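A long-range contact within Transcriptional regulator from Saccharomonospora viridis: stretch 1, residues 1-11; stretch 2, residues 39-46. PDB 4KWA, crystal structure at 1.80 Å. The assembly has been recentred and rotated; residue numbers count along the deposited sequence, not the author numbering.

Stretch 1, residues 1-11: PQSEARRRILE
Stretch 2, residues 39-46: ATIHYHFP

Ile9 lies at the apolar centre of this contact. Its CA-to-CB bond points toward the second stretch, and with chi1 m and chi2 t its CD1 reaches CD1 of Ile41 at 3.1 Å, a very tight methyl-to-methyl approach. The CA-to-CB bond of Ile41 points sideways to the first stretch, but the m, m side chain brings its end nearer. Ile9 also packs on Phe45, its CG2 3.7 Å from Phe45 CE1, while Leu10 CD2 (m, t) stands 3.6 Å from Phe45 CZ.

Ser3 to Glu11 and Ala39 to His44 are helical, the two helix axes 10.6 Å apart at closest approach and crossing at -99°, nearly perpendicular; the contact buries 446 Å² in all. The CA atoms pair Ile9 with Ile41 at 7.3 Å, Arg6 with His44 at 6.9 Å and Ala5 with Thr40 at 8.6 Å. Phe45 is the first residue to leave helical geometry (phi -139°, psi 87°), though its N still bonds Ile41 O at 2.9 Å; its CA-to-CB bond points toward the first stretch, with chi1 m and chi2 109°.

His44 (chi1 m, chi2 116°) is the knob, set among Gln2, Ala5, Arg6 and Ile9. The small Ala5 keeps its CB 4.1 Å from His44 CE1, and Arg6 CG packs over the imidazole face, 3.9 Å from the ring centroid, as a CH-pi contact.

Farther out, Arg6 (m, t, p, chi4 -91°) carries NH1 to 3.6 Å from Phe45 CE2, near the plane of that ring. Extended Gln2 (t, t) places CG 3.4 Å from His44 NE2 and OE1 3.9 Å from CE2 of Tyr43 (chi1 t). No hydrogen bond crosses the contact: even its polar side chains contribute by packing.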

# COMPACT_ATOMS: atom_id res chain seq x y z
N PRO A 1 25.23 -1.87 -27.88
CA PRO A 1 26.33 -2.67 -27.35
C PRO A 1 26.39 -2.64 -25.82
O PRO A 1 26.31 -3.69 -25.19
CB PRO A 1 27.57 -2.01 -27.97
CG PRO A 1 27.06 -1.29 -29.20
CD PRO A 1 25.55 -1.32 -29.21
N GLN A 2 26.53 -1.45 -25.24
CA GLN A 2 26.62 -1.29 -23.79
C GLN A 2 25.25 -0.85 -23.20
O GLN A 2 24.87 -1.24 -22.06
CB GLN A 2 27.74 -0.30 -23.46
CG GLN A 2 27.89 0.12 -21.99
CD GLN A 2 29.23 0.81 -21.68
OE1 GLN A 2 29.37 1.57 -20.70
NE2 GLN A 2 30.23 0.56 -22.52
N SER A 3 24.52 -0.06 -23.99
CA SER A 3 23.18 0.39 -23.61
C SER A 3 22.28 -0.87 -23.61
O SER A 3 21.37 -0.97 -22.79
CB SER A 3 22.63 1.47 -24.56
OG SER A 3 22.55 0.99 -25.90
N GLU A 4 22.59 -1.80 -24.51
CA GLU A 4 21.89 -3.10 -24.63
C GLU A 4 22.18 -4.00 -23.40
O GLU A 4 21.27 -4.62 -22.88
CB GLU A 4 22.27 -3.79 -25.96
CG GLU A 4 21.93 -5.28 -26.10
CD GLU A 4 20.46 -5.61 -26.01
OE1 GLU A 4 19.63 -4.67 -26.09
OE2 GLU A 4 20.12 -6.82 -25.88
N ALA A 5 23.42 -4.02 -22.91
CA ALA A 5 23.76 -4.78 -21.71
C ALA A 5 22.95 -4.21 -20.52
O ALA A 5 22.33 -4.96 -19.78
CB ALA A 5 25.25 -4.70 -21.43
N ARG A 6 22.89 -2.88 -20.40
CA ARG A 6 22.11 -2.22 -19.32
C ARG A 6 20.62 -2.55 -19.31
O ARG A 6 20.00 -2.85 -18.26
CB ARG A 6 22.26 -0.68 -19.38
CG ARG A 6 23.56 -0.09 -18.88
CD ARG A 6 23.58 1.45 -18.95
NE ARG A 6 22.92 2.06 -17.81
CZ ARG A 6 21.62 2.39 -17.73
NH1 ARG A 6 21.18 2.86 -16.57
NH2 ARG A 6 20.76 2.24 -18.74
N ARG A 7 19.98 -2.41 -20.46
CA ARG A 7 18.58 -2.69 -20.55
C ARG A 7 18.23 -4.12 -20.12
O ARG A 7 17.25 -4.37 -19.45
CB ARG A 7 18.19 -2.53 -22.03
CG ARG A 7 16.71 -2.58 -22.29
CD ARG A 7 16.39 -2.73 -23.76
NE ARG A 7 16.82 -4.06 -24.27
CZ ARG A 7 16.14 -5.19 -24.04
NH1 ARG A 7 15.04 -5.19 -23.25
NH2 ARG A 7 16.59 -6.35 -24.54
N ARG A 8 19.04 -5.09 -20.58
CA ARG A 8 18.81 -6.49 -20.26
C ARG A 8 18.95 -6.76 -18.76
O ARG A 8 18.12 -7.41 -18.18
CB ARG A 8 19.65 -7.44 -21.15
CG ARG A 8 18.87 -7.80 -22.44
CD ARG A 8 19.59 -8.65 -23.51
NE ARG A 8 20.12 -9.92 -23.00
CZ ARG A 8 21.40 -10.14 -22.65
NH1 ARG A 8 21.77 -11.34 -22.15
NH2 ARG A 8 22.32 -9.16 -22.81
N ILE A 9 19.99 -6.17 -18.16
CA ILE A 9 20.14 -6.27 -16.72
C ILE A 9 18.92 -5.74 -16.02
O ILE A 9 18.38 -6.37 -15.09
CB ILE A 9 21.38 -5.51 -16.22
CG1 ILE A 9 22.67 -6.14 -16.70
CG2 ILE A 9 21.39 -5.46 -14.70
CD1 ILE A 9 23.92 -5.30 -16.49
N LEU A 10 18.47 -4.55 -16.43
CA LEU A 10 17.30 -3.94 -15.80
C LEU A 10 16.03 -4.66 -15.99
O LEU A 10 15.24 -4.78 -15.07
CB LEU A 10 17.15 -2.48 -16.25
CG LEU A 10 18.26 -1.57 -15.80
CD1 LEU A 10 18.00 -0.22 -16.43
CD2 LEU A 10 18.38 -1.47 -14.31
N GLU A 11 15.84 -5.20 -17.17
CA GLU A 11 14.61 -5.99 -17.43
C GLU A 11 14.55 -7.24 -16.59
O GLU A 11 13.51 -7.54 -15.98
CB GLU A 11 14.53 -6.35 -18.89
CG GLU A 11 13.14 -6.85 -19.26
CD GLU A 11 12.87 -6.76 -20.76
OE1 GLU A 11 13.77 -6.29 -21.50
OE2 GLU A 11 11.74 -7.09 -21.20
N ALA A 39 30.81 -8.95 -12.28
CA ALA A 39 31.56 -7.73 -12.55
C ALA A 39 30.93 -6.73 -13.54
O ALA A 39 30.97 -5.50 -13.34
CB ALA A 39 33.01 -8.08 -12.92
N THR A 40 30.36 -7.27 -14.62
CA THR A 40 29.64 -6.47 -15.63
C THR A 40 28.49 -5.72 -14.99
O THR A 40 28.19 -4.53 -15.33
CB THR A 40 29.03 -7.40 -16.69
OG1 THR A 40 30.06 -8.14 -17.31
CG2 THR A 40 28.27 -6.57 -17.74
N ILE A 41 27.73 -6.49 -14.20
CA ILE A 41 26.62 -5.89 -13.49
C ILE A 41 27.09 -4.77 -12.57
O ILE A 41 26.54 -3.67 -12.59
CB ILE A 41 25.77 -6.89 -12.67
CG1 ILE A 41 25.30 -8.13 -13.47
CG2 ILE A 41 24.62 -6.15 -12.07
CD1 ILE A 41 24.71 -7.83 -14.80
N HIS A 42 28.12 -5.05 -11.77
CA HIS A 42 28.67 -4.02 -10.83
C HIS A 42 29.16 -2.76 -11.59
O HIS A 42 28.99 -1.59 -11.17
CB HIS A 42 29.78 -4.63 -9.97
CG HIS A 42 29.38 -5.86 -9.17
ND1 HIS A 42 28.30 -5.90 -8.33
CD2 HIS A 42 30.02 -7.05 -9.00
CE1 HIS A 42 28.26 -7.06 -7.71
NE2 HIS A 42 29.28 -7.80 -8.12
N TYR A 43 29.69 -3.00 -12.78
CA TYR A 43 30.18 -1.88 -13.61
C TYR A 43 29.09 -0.93 -13.96
O TYR A 43 29.24 0.28 -13.76
CB TYR A 43 30.89 -2.41 -14.84
CG TYR A 43 31.38 -1.37 -15.82
CD1 TYR A 43 32.41 -0.47 -15.48
CD2 TYR A 43 30.91 -1.37 -17.13
CE1 TYR A 43 32.89 0.47 -16.40
CE2 TYR A 43 31.40 -0.45 -18.07
CZ TYR A 43 32.40 0.46 -17.71
OH TYR A 43 32.90 1.34 -18.69
N HIS A 44 27.92 -1.45 -14.31
CA HIS A 44 26.87 -0.52 -14.64
C HIS A 44 26.10 -0.02 -13.42
O HIS A 44 25.65 1.12 -13.39
CB HIS A 44 25.92 -1.15 -15.61
CG HIS A 44 26.53 -1.37 -16.96
ND1 HIS A 44 26.73 -2.62 -17.50
CD2 HIS A 44 27.03 -0.49 -17.86
CE1 HIS A 44 27.29 -2.51 -18.69
NE2 HIS A 44 27.50 -1.22 -18.92
N PHE A 45 26.00 -0.84 -12.39
CA PHE A 45 25.21 -0.52 -11.22
C PHE A 45 25.97 -0.95 -9.96
O PHE A 45 25.81 -2.08 -9.48
CB PHE A 45 23.88 -1.29 -11.33
CG PHE A 45 23.19 -1.08 -12.66
CD1 PHE A 45 23.12 -2.09 -13.61
CD2 PHE A 45 22.52 0.13 -12.91
CE1 PHE A 45 22.45 -1.91 -14.80
CE2 PHE A 45 21.88 0.32 -14.12
CZ PHE A 45 21.86 -0.71 -15.05
N PRO A 46 26.85 -0.04 -9.45
CA PRO A 46 27.73 -0.33 -8.32
C PRO A 46 27.07 -0.77 -7.06
O PRO A 46 27.79 -1.27 -6.19
CB PRO A 46 28.51 0.99 -8.12
CG PRO A 46 28.37 1.73 -9.41
CD PRO A 46 27.00 1.33 -9.93